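Putative uncharacterized protein PH0242 (Pyrococcus horikoshii, PDB 3VU1) is the C-terminal globular domain of oligosaccharyltransferase AglB from a hyperthermophilic archaeon, a beta-rich protein that holds a calcium ion. Local coordinates at residues Thr11-Ala16 with Ile88-Asp93; Leu17-Ser22 with Pro238-Gly243; Ser22-Tyr27 with Leu84-Ile89. All blocks are in the same frame, centred on the assembly; numbering follows the deposited sequence.

Contact 1: Thr11-Ala16 with Ile88-Asp93; sequences TGWEQA and IIYLND
The ring of Tyr90 has the indole of Trp13 on one face and CB of Asn92 on the other, while the carbonyl oxygen of Thr11 comes up to its edge. The two aromatics form a T-shaped (edge-to-face) pair with planes at 79°, and the five-membered ring of Trp13 lies 4.3 Å, centroid to centroid, from the Tyr90 ring. The pyrrole edge is the part presented: NE1 of Trp13 stands 3.1 Å above the plane of the Tyr90 ring and over its centre, so its N-H is directed into the electron-rich face, an approach that is probably attractive electrostatically. At the benzo end of the same indole, CH2 of Trp13 meets the CG2 branch of Ile88 at 3.7 Å. Trp13 is also stacked with Tyr36 and edge-to-face with Trp34, both from the WWDYG sequence that is the signature of this oligosaccharyltransferase family; the contact thus joins strand 86-90 to the segment carrying that motif through one buried tryptophan. With CG anti to the backbone N (chi1 -174°), Tyr90 reaches out from the end of its strand toward the start of helix 13-23. Its hydroxyl touches CG2 of Thr11 at 3.5 Å and accepts a nearly straight bond from Asn92, ND2 to OH 2.8 Å, with the hydroxyl in the amide plane; this bond helps fix the direction of the ring. On the helix side, Thr11 OG1 accepts from Trp13 N at 3.2 Å, an ST turn that bridges Gly12, the N-cap residue.

Contact 2: Leu17-Ser22 with Pro238-Gly243; sequences LKWLRS and PVYQYG
Trp19 and Tyr240 lie face against face in an offset stack, the five-membered ring of the indole 4.1 Å from the Tyr240 ring between centroids and the planes only 16° from parallel. The two side chains run antiparallel alongside one another, which brings the root of each over the ring of the other. CB of Trp19 sits 3.8 Å from the centroid of the Tyr240 ring and almost on its normal; in return, CB of Tyr240 stands 3.8 Å from the centroid of the Trp19 five-membered ring. The stack is therefore flanked by a reciprocal pair of CH-pi contacts. Farther along the indole, the benzo end is met by valine: CG2 of Val239 comes within 3.5 Å of CH2 of Trp19, the valine lying across the indole.

Both aromatic residues hold CG anti to the backbone N, with chi1 -171° in Trp19 and -175° in Tyr240, an extended setting that carries the rings into the space between helix 13-23 and strand 236-242. The strand itself is irregular here. Val239 and Tyr240 both face Val247 of the neighbouring strand 245-250, a classic beta bulge, and this brings the two successive side chains toward the helix together. One helical turn before Trp19, CB of Gln15 touches the hydroxyl of Tyr240, while Leu20 packs on Val247 and Tyr86 deeper in the sheet.

No hydrogen bond links the two segments. Cohesion comes from dispersion between flat rings and from polarised C-H groups over pi faces, so the hold of helix 13-23 on this outermost strand probably depends on shape and ring overlap and not on directed polar bonds.

Contact 3: Ser22-Tyr27 with Leu84-Ile89; sequences SNTSKY and LNYFII
Thr24, the first residue to leave helical geometry after helix 13-23, presses its methyl group against the phenol end of Tyr86. CG2 of Thr24 lies 3.5 Å from CE1 of Tyr86 and equally 3.5 Å from its OH, so it straddles the corner of the ring where CE1, CZ and the hydroxyl meet. Thr24 and Tyr86 reach toward each other, and the methyl approaches obliquely. The branching of threonine divides the work: with CG2 anti to the carbonyl carbon and turned to Tyr86, OG1 (chi1 70°) is left to bond to the carbonyl oxygen of Leu20, back in the last turn of the helix. Ser25 follows, its OG accepting from Tyr27 N at 2.8 Å with an angle of 163° in an ST turn; the same oxygen is also hydrogen-bonded to OD1 of Asp382. Lys26 lays its CG over the centre of the Tyr27 ring, on one face. Tyr27 then approaches the second segment through its backbone, where its O comes to 4.3 Å from OD1 of Asn85. Two acceptor oxygens do not bond to each other, and OD1 of Asn85 instead takes the N-H of Thr29.

That bond leads into strand 30-32, which runs parallel to its neighbour 86-90. In sequence between the two strands comes helix 60-69, whose Leu64 and Leu68 pack on Phe87, whereas Tyr86 and Ile88 turn to helix 13-23. Helices thus cover both faces of the sheet, and strand 30-32, helix 60-69 and strand 86-90 make a beta-alpha-beta crossover.

Overall arrangement
Helix 13-23 serves all three contacts in succession: its start in contact 1, its middle in contact 2 and its end in contact 3. Each leads to the same four-stranded mixed sheet, contacts 1 and 3 to strand 86-90 and contact 2 to the outermost strand 236-242. The centres of contacts 1 and 2, and of 2 and 3, are about 9 Å apart, those of 1 and 3 about 14 Å. Leu20 of contact 2 meets Ile88, shared by contacts 1 and 3, CD1 to CD1 3.8 Å. Contact 2 joins parts of the chain more than 200 residues apart, whereas the connection between the segments of contact 3 includes Glu76, a calcium ligand. One short helix thus ties the start of the chain to strands near residues 90 and 240.

Contact 1: Thr11-Ala16 with Ile88-Asp93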
loop_
_atom_site.group_PDB
_atom_site.type_symbol
_atom_site.label_atom_id
_atom_site.label_comp_id
_atom_site.label_asym_id
_atom_site.label_seq_id
_atom_site.Cartn_x
_atom_site.Cartn_y
_atom_site.Cartn_z
ATOM N N THR A 11 4.023 -6.898 -21.108
ATOM C CA THR A 11 3.628 -5.915 -20.085
ATOM C C THR A 11 4.107 -6.344 -18.723
ATOM O O THR A 11 4.441 -5.497 -17.887
ATOM C CB THR A 11 2.107 -5.737 -19.983
ATOM O OG1 THR A 11 1.497 -6.990 -19.640
ATOM C CG2 THR A 11 1.540 -5.233 -21.267
ATOM N N GLY A 12 4.123 -7.662 -18.508
ATOM C CA GLY A 12 4.530 -8.248 -17.235
ATOM C C GLY A 12 3.383 -8.989 -16.582
ATOM O O GLY A 12 3.601 -9.853 -15.737
ATOM N N TRP A 13 2.160 -8.682 -17.003
ATOM C CA TRP A 13 0.963 -9.237 -16.350
ATOM C C TRP A 13 0.821 -10.721 -16.394
ATOM O O TRP A 13 0.354 -11.338 -15.427
ATOM C CB TRP A 13 -0.311 -8.583 -16.906
ATOM C CG TRP A 13 -0.583 -7.264 -16.260
ATOM C CD1 TRP A 13 -0.221 -5.988 -16.706
ATOM C CD2 TRP A 13 -1.258 -7.049 -14.991
ATOM N NE1 TRP A 13 -0.648 -5.012 -15.825
ATOM C CE2 TRP A 13 -1.261 -5.587 -14.762
ATOM C CE3 TRP A 13 -1.858 -7.874 -14.071
ATOM C CZ2 TRP A 13 -1.838 -5.029 -13.649
ATOM C CZ3 TRP A 13 -2.448 -7.292 -12.943
ATOM C CH2 TRP A 13 -2.442 -5.913 -12.740
ATOM N N GLU A 14 1.176 -11.312 -17.529
ATOM C CA GLU A 14 1.029 -12.757 -17.690
ATOM C C GLU A 14 1.979 -13.456 -16.733
ATOM O O GLU A 14 1.576 -14.416 -16.059
ATOM C CB GLU A 14 1.268 -13.199 -19.132
ATOM C CG GLU A 14 0.543 -12.336 -20.156
ATOM C CD GLU A 14 0.486 -12.948 -21.540
ATOM O OE1 GLU A 14 1.403 -13.728 -21.947
ATOM O OE2 GLU A 14 -0.492 -12.626 -22.240
ATOM N N GLN A 15 3.213 -12.940 -16.646
ATOM C CA GLN A 15 4.213 -13.482 -15.747
ATOM C C GLN A 15 3.855 -13.284 -14.277
ATOM O O GLN A 15 4.113 -14.151 -13.431
ATOM C CB GLN A 15 5.578 -12.865 -16.022
ATOM C CG GLN A 15 6.190 -13.293 -17.333
ATOM C CD GLN A 15 5.537 -12.621 -18.540
ATOM O OE1 GLN A 15 4.967 -11.521 -18.452
ATOM N NE2 GLN A 15 5.614 -13.284 -19.668
ATOM N N ALA A 16 3.274 -12.131 -13.971
ATOM C CA ALA A 16 2.924 -11.789 -12.593
ATOM C C ALA A 16 1.823 -12.671 -12.074
ATOM O O ALA A 16 1.917 -13.170 -10.961
ATOM C CB ALA A 16 2.554 -10.317 -12.468
ATOM N N ILE A 88 -0.329 -4.801 -6.653
ATOM C CA ILE A 88 0.344 -4.824 -7.938
ATOM C C ILE A 88 0.466 -3.430 -8.530
ATOM O O ILE A 88 -0.530 -2.717 -8.727
ATOM C CB ILE A 88 -0.378 -5.735 -8.920
ATOM C CG1 ILE A 88 -0.402 -7.146 -8.355
ATOM C CG2 ILE A 88 0.337 -5.694 -10.241
ATOM C CD1 ILE A 88 -1.344 -8.094 -9.091
ATOM N N ILE A 89 1.700 -3.045 -8.806
ATOM C CA ILE A 89 1.976 -1.732 -9.344
ATOM C C ILE A 89 2.361 -1.904 -10.796
ATOM O O ILE A 89 3.161 -2.779 -11.154
ATOM C CB ILE A 89 3.063 -1.033 -8.539
ATOM C CG1 ILE A 89 2.512 -0.706 -7.149
ATOM C CG2 ILE A 89 3.576 0.198 -9.266
ATOM C CD1 ILE A 89 1.479 0.411 -7.083
ATOM N N TYR A 90 1.759 -1.076 -11.631
ATOM C CA TYR A 90 1.883 -1.207 -13.060
ATOM C C TYR A 90 2.430 0.096 -13.617
ATOM O O TYR A 90 1.738 1.113 -13.625
ATOM C CB TYR A 90 0.494 -1.521 -13.626
ATOM C CG TYR A 90 0.449 -1.837 -15.105
ATOM C CD1 TYR A 90 1.522 -2.478 -15.734
ATOM C CD2 TYR A 90 -0.679 -1.524 -15.872
ATOM C CE1 TYR A 90 1.482 -2.772 -17.076
ATOM C CE2 TYR A 90 -0.731 -1.824 -17.220
ATOM C CZ TYR A 90 0.352 -2.452 -17.816
ATOM O OH TYR A 90 0.345 -2.746 -19.163
ATOM N N LEU A 91 3.671 0.078 -14.096
ATOM C CA LEU A 91 4.284 1.306 -14.617
ATOM C C LEU A 91 3.469 2.043 -15.671
ATOM O O LEU A 91 3.547 3.263 -15.782
ATOM C CB LEU A 91 5.689 1.041 -15.119
ATOM C CG LEU A 91 6.744 1.129 -14.005
ATOM C CD1 LEU A 91 6.609 -0.007 -12.988
ATOM C CD2 LEU A 91 8.112 1.122 -14.650
ATOM N N ASN A 92 2.645 1.323 -16.420
ATOM C CA ASN A 92 1.845 1.958 -17.465
ATOM C C ASN A 92 0.676 2.767 -16.949
ATOM O O ASN A 92 0.059 3.509 -17.719
ATOM C CB ASN A 92 1.386 0.916 -18.455
ATOM C CG ASN A 92 2.544 0.360 -19.254
ATOM O OD1 ASN A 92 3.534 1.063 -19.456
ATOM N ND2 ASN A 92 2.450 -0.915 -19.690
ATOM N N ASP A 93 0.394 2.672 -15.647
ATOM C CA ASP A 93 -0.666 3.504 -15.080
ATOM C C ASP A 93 -0.382 5.011 -15.097
ATOM O O ASP A 93 -1.288 5.812 -14.830
ATOM C CB ASP A 93 -1.170 3.000 -13.720
ATOM C CG ASP A 93 -1.997 1.710 -13.843
ATOM O OD1 ASP A 93 -2.772 1.576 -14.842
ATOM O OD2 ASP A 93 -1.860 0.823 -12.953
#

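Contact 2: Leu17-Ser22 with Pro238-Gly243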
loop_
_atom_site.group_PDB
_atom_site.type_symbol
_atom_site.label_atom_id
_atom_site.label_comp_id
_atom_site.label_asym_id
_atom_site.label_seq_id
_atom_site.Cartn_x
_atom_site.Cartn_y
_atom_site.Cartn_z
ATOM N N LEU A 17 0.779 -12.883 -12.864
ATOM C CA LEU A 17 -0.305 -13.754 -12.402
ATOM C C LEU A 17 0.173 -15.172 -12.228
ATOM O O LEU A 17 -0.251 -15.844 -11.284
ATOM C CB LEU A 17 -1.510 -13.729 -13.333
ATOM C CG LEU A 17 -2.278 -12.419 -13.399
ATOM C CD1 LEU A 17 -3.680 -12.745 -13.894
ATOM C CD2 LEU A 17 -2.324 -11.713 -12.052
ATOM N N LYS A 18 1.036 -15.621 -13.143
ATOM C CA LYS A 18 1.614 -16.954 -13.071
ATOM C C LYS A 18 2.367 -17.078 -11.747
ATOM O O LYS A 18 2.193 -18.056 -11.016
ATOM C CB LYS A 18 2.537 -17.225 -14.262
ATOM C CG LYS A 18 3.245 -18.577 -14.249
ATOM C CD LYS A 18 4.508 -18.442 -15.095
ATOM C CE LYS A 18 5.594 -19.471 -14.776
ATOM N NZ LYS A 18 5.185 -20.862 -15.126
ATOM N N TRP A 19 3.168 -16.063 -11.439
ATOM C CA TRP A 19 3.902 -15.990 -10.191
ATOM C C TRP A 19 2.978 -16.072 -9.020
ATOM O O TRP A 19 3.189 -16.906 -8.140
ATOM C CB TRP A 19 4.762 -14.720 -10.117
ATOM C CG TRP A 19 5.678 -14.784 -8.929
ATOM C CD1 TRP A 19 6.911 -15.416 -8.857
ATOM C CD2 TRP A 19 5.428 -14.277 -7.576
ATOM N NE1 TRP A 19 7.432 -15.325 -7.599
ATOM C CE2 TRP A 19 6.600 -14.660 -6.775
ATOM C CE3 TRP A 19 4.398 -13.591 -6.968
ATOM C CZ2 TRP A 19 6.719 -14.336 -5.419
ATOM C CZ3 TRP A 19 4.523 -13.267 -5.598
ATOM C CH2 TRP A 19 5.664 -13.630 -4.845
ATOM N N LEU A 20 1.940 -15.226 -8.996
ATOM C CA LEU A 20 0.986 -15.242 -7.895
ATOM C C LEU A 20 0.366 -16.613 -7.692
ATOM O O LEU A 20 0.345 -17.098 -6.566
ATOM C CB LEU A 20 -0.099 -14.182 -8.047
ATOM C CG LEU A 20 0.293 -12.742 -7.704
ATOM C CD1 LEU A 20 -0.781 -11.788 -8.183
ATOM C CD2 LEU A 20 0.534 -12.518 -6.229
ATOM N N ARG A 21 -0.118 -17.233 -8.770
ATOM C CA ARG A 21 -0.681 -18.603 -8.731
ATOM C C ARG A 21 0.266 -19.664 -8.173
ATOM O O ARG A 21 -0.197 -20.615 -7.571
ATOM C CB ARG A 21 -1.118 -19.089 -10.127
ATOM C CG ARG A 21 -2.417 -18.543 -10.669
ATOM C CD ARG A 21 -2.769 -19.210 -12.002
ATOM N NE ARG A 21 -3.550 -18.298 -12.853
ATOM C CZ ARG A 21 -3.069 -17.633 -13.907
ATOM N NH1 ARG A 21 -1.796 -17.795 -14.290
ATOM N NH2 ARG A 21 -3.870 -16.814 -14.596
ATOM N N SER A 22 1.574 -19.521 -8.401
ATOM C CA SER A 22 2.560 -20.537 -8.002
ATOM C C SER A 22 3.162 -20.329 -6.623
ATOM O O SER A 22 3.720 -21.259 -6.079
ATOM C CB SER A 22 3.725 -20.590 -9.000
ATOM O OG SER A 22 3.310 -21.113 -10.250
ATOM N N PRO A 238 9.059 -5.501 -2.597
ATOM C CA PRO A 238 8.971 -6.091 -3.959
ATOM C C PRO A 238 9.243 -7.550 -3.855
ATOM O O PRO A 238 10.301 -7.909 -3.401
ATOM C CB PRO A 238 10.118 -5.438 -4.742
ATOM C CG PRO A 238 10.918 -4.675 -3.754
ATOM C CD PRO A 238 10.139 -4.505 -2.473
ATOM N N VAL A 239 8.294 -8.394 -4.211
ATOM C CA VAL A 239 8.543 -9.831 -4.190
ATOM C C VAL A 239 8.707 -10.435 -5.587
ATOM O O VAL A 239 9.162 -11.571 -5.701
ATOM C CB VAL A 239 7.441 -10.605 -3.450
ATOM C CG1 VAL A 239 7.539 -10.359 -1.954
ATOM C CG2 VAL A 239 6.059 -10.236 -4.006
ATOM N N TYR A 240 8.308 -9.703 -6.630
ATOM C CA TYR A 240 8.410 -10.169 -8.018
ATOM C C TYR A 240 8.259 -8.979 -8.931
ATOM O O TYR A 240 7.455 -8.082 -8.648
ATOM C CB TYR A 240 7.324 -11.192 -8.350
ATOM C CG TYR A 240 7.454 -11.791 -9.730
ATOM C CD1 TYR A 240 6.635 -11.384 -10.788
ATOM C CD2 TYR A 240 8.394 -12.774 -9.981
ATOM C CE1 TYR A 240 6.766 -11.948 -12.052
ATOM C CE2 TYR A 240 8.529 -13.348 -11.222
ATOM C CZ TYR A 240 7.733 -12.940 -12.262
ATOM O OH TYR A 240 7.933 -13.542 -13.495
ATOM N N GLN A 241 9.041 -8.969 -10.006
ATOM C CA GLN A 241 8.916 -7.990 -11.085
ATOM C C GLN A 241 9.186 -8.579 -12.453
ATOM O O GLN A 241 9.955 -9.530 -12.604
ATOM C CB GLN A 241 9.790 -6.747 -10.906
ATOM C CG GLN A 241 11.180 -6.959 -10.341
ATOM C CD GLN A 241 11.649 -5.744 -9.545
ATOM O OE1 GLN A 241 11.832 -5.813 -8.311
ATOM N NE2 GLN A 241 11.809 -4.608 -10.243
ATOM N N TYR A 242 8.530 -7.989 -13.446
ATOM C CA TYR A 242 8.607 -8.431 -14.804
ATOM C C TYR A 242 8.009 -7.358 -15.692
ATOM O O TYR A 242 6.906 -6.838 -15.433
ATOM C CB TYR A 242 7.898 -9.771 -14.995
ATOM C CG TYR A 242 8.520 -10.498 -16.146
ATOM C CD1 TYR A 242 9.507 -11.486 -15.944
ATOM C CD2 TYR A 242 8.199 -10.138 -17.459
ATOM C CE1 TYR A 242 10.111 -12.118 -17.033
ATOM C CE2 TYR A 242 8.786 -10.763 -18.543
ATOM C CZ TYR A 242 9.735 -11.740 -18.332
ATOM O OH TYR A 242 10.286 -12.313 -19.445
ATOM N N GLY A 243 8.732 -7.008 -16.745
ATOM C CA GLY A 243 8.218 -6.004 -17.651
ATOM C C GLY A 243 7.919 -4.737 -16.887
ATOM O O GLY A 243 8.813 -4.167 -16.252
#

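Contact 3: Ser22-Tyr27 with Leu84-Ile89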
loop_
_atom_site.group_PDB
_atom_site.type_symbol
_atom_site.label_atom_id
_atom_site.label_comp_id
_atom_site.label_asym_id
_atom_site.label_seq_id
_atom_site.Cartn_x
_atom_site.Cartn_y
_atom_site.Cartn_z
ATOM N N SER A 22 1.574 -19.521 -8.401
ATOM C CA SER A 22 2.560 -20.537 -8.002
ATOM C C SER A 22 3.162 -20.329 -6.623
ATOM O O SER A 22 3.720 -21.259 -6.079
ATOM C CB SER A 22 3.725 -20.590 -9.000
ATOM O OG SER A 22 3.310 -21.113 -10.250
ATOM N N ASN A 23 3.082 -19.121 -6.066
ATOM C CA ASN A 23 3.889 -18.745 -4.885
ATOM C C ASN A 23 3.077 -18.232 -3.687
ATOM O O ASN A 23 3.601 -18.070 -2.603
ATOM C CB ASN A 23 4.990 -17.719 -5.261
ATOM C CG ASN A 23 6.093 -18.310 -6.158
ATOM O OD1 ASN A 23 5.904 -18.550 -7.345
ATOM N ND2 ASN A 23 7.264 -18.508 -5.584
ATOM N N THR A 24 1.796 -17.980 -3.872
ATOM C CA THR A 24 0.999 -17.434 -2.797
ATOM C C THR A 24 -0.096 -18.415 -2.461
ATOM O O THR A 24 -0.495 -19.229 -3.300
ATOM C CB THR A 24 0.385 -16.055 -3.164
ATOM O OG1 THR A 24 -0.632 -16.199 -4.162
ATOM C CG2 THR A 24 1.434 -15.115 -3.703
ATOM N N SER A 25 -0.580 -18.332 -1.227
ATOM C CA SER A 25 -1.747 -19.084 -0.778
ATOM C C SER A 25 -2.951 -18.872 -1.692
ATOM O O SER A 25 -3.119 -17.798 -2.277
ATOM C CB SER A 25 -2.127 -18.633 0.626
ATOM O OG SER A 25 -3.493 -18.917 0.880
ATOM N N LYS A 26 -3.801 -19.890 -1.778
ATOM C CA LYS A 26 -5.001 -19.819 -2.600
ATOM C C LYS A 26 -6.043 -18.904 -1.954
ATOM O O LYS A 26 -7.095 -18.652 -2.545
ATOM C CB LYS A 26 -5.585 -21.223 -2.853
ATOM C CG LYS A 26 -6.168 -21.899 -1.614
ATOM C CD LYS A 26 -6.785 -23.256 -1.919
ATOM C CE LYS A 26 -6.632 -24.215 -0.742
ATOM N NZ LYS A 26 -7.490 -25.415 -0.914
ATOM N N TYR A 27 -5.742 -18.416 -0.748
ATOM C CA TYR A 27 -6.624 -17.503 -0.004
ATOM C C TYR A 27 -6.071 -16.074 0.072
ATOM O O TYR A 27 -6.662 -15.199 0.725
ATOM C CB TYR A 27 -6.918 -18.051 1.396
ATOM C CG TYR A 27 -7.578 -19.410 1.367
ATOM C CD1 TYR A 27 -7.150 -20.434 2.209
ATOM C CD2 TYR A 27 -8.621 -19.689 0.463
ATOM C CE1 TYR A 27 -7.741 -21.689 2.169
ATOM C CE2 TYR A 27 -9.217 -20.943 0.418
ATOM C CZ TYR A 27 -8.770 -21.937 1.275
ATOM O OH TYR A 27 -9.351 -23.189 1.236
ATOM N N LEU A 84 -5.757 -7.304 2.643
ATOM C CA LEU A 84 -4.881 -7.165 1.485
ATOM C C LEU A 84 -3.525 -7.826 1.714
ATOM O O LEU A 84 -2.859 -7.562 2.723
ATOM C CB LEU A 84 -4.685 -5.700 1.105
ATOM C CG LEU A 84 -3.922 -5.504 -0.211
ATOM C CD1 LEU A 84 -4.757 -6.010 -1.371
ATOM C CD2 LEU A 84 -3.515 -4.064 -0.433
ATOM N N ASN A 85 -3.135 -8.671 0.761
ATOM C CA ASN A 85 -1.889 -9.406 0.815
ATOM C C ASN A 85 -0.853 -8.849 -0.172
ATOM O O ASN A 85 0.309 -8.663 0.182
ATOM C CB ASN A 85 -2.172 -10.891 0.546
ATOM C CG ASN A 85 -2.926 -11.556 1.691
ATOM O OD1 ASN A 85 -4.132 -11.802 1.610
ATOM N ND2 ASN A 85 -2.218 -11.827 2.775
ATOM N N TYR A 86 -1.277 -8.584 -1.407
ATOM C CA TYR A 86 -0.371 -8.134 -2.444
ATOM C C TYR A 86 -0.960 -6.941 -3.170
ATOM O O TYR A 86 -2.166 -6.846 -3.371
ATOM C CB TYR A 86 -0.056 -9.261 -3.429
ATOM C CG TYR A 86 0.595 -10.429 -2.742
ATOM C CD1 TYR A 86 -0.164 -11.499 -2.297
ATOM C CD2 TYR A 86 1.970 -10.434 -2.474
ATOM C CE1 TYR A 86 0.414 -12.554 -1.614
ATOM C CE2 TYR A 86 2.571 -11.495 -1.811
ATOM C CZ TYR A 86 1.788 -12.548 -1.385
ATOM O OH TYR A 86 2.344 -13.593 -0.726
ATOM N N PHE A 87 -0.091 -6.012 -3.535
ATOM C CA PHE A 87 -0.507 -4.861 -4.255
ATOM C C PHE A 87 0.345 -4.814 -5.509
ATOM O O PHE A 87 1.583 -4.768 -5.441
ATOM C CB PHE A 87 -0.322 -3.594 -3.417
ATOM C CG PHE A 87 -1.072 -2.418 -3.959
ATOM C CD1 PHE A 87 -2.142 -1.888 -3.263
ATOM C CD2 PHE A 87 -0.751 -1.877 -5.201
ATOM C CE1 PHE A 87 -2.854 -0.815 -3.773
ATOM C CE2 PHE A 87 -1.469 -0.809 -5.720
ATOM C CZ PHE A 87 -2.523 -0.274 -4.997
ATOM N N ILE A 88 -0.329 -4.801 -6.653
ATOM C CA ILE A 88 0.344 -4.824 -7.938
ATOM C C ILE A 88 0.466 -3.430 -8.530
ATOM O O ILE A 88 -0.530 -2.717 -8.727
ATOM C CB ILE A 88 -0.378 -5.735 -8.920
ATOM C CG1 ILE A 88 -0.402 -7.146 -8.355
ATOM C CG2 ILE A 88 0.337 -5.694 -10.241
ATOM C CD1 ILE A 88 -1.344 -8.094 -9.091
ATOM N N ILE A 89 1.700 -3.045 -8.806
ATOM C CA ILE A 89 1.976 -1.732 -9.344
ATOM C C ILE A 89 2.361 -1.904 -10.796
ATOM O O ILE A 89 3.161 -2.779 -11.154
ATOM C CB ILE A 89 3.063 -1.033 -8.539
ATOM C CG1 ILE A 89 2.512 -0.706 -7.149
ATOM C CG2 ILE A 89 3.576 0.198 -9.266
ATOM C CD1 ILE A 89 1.479 0.411 -7.083
#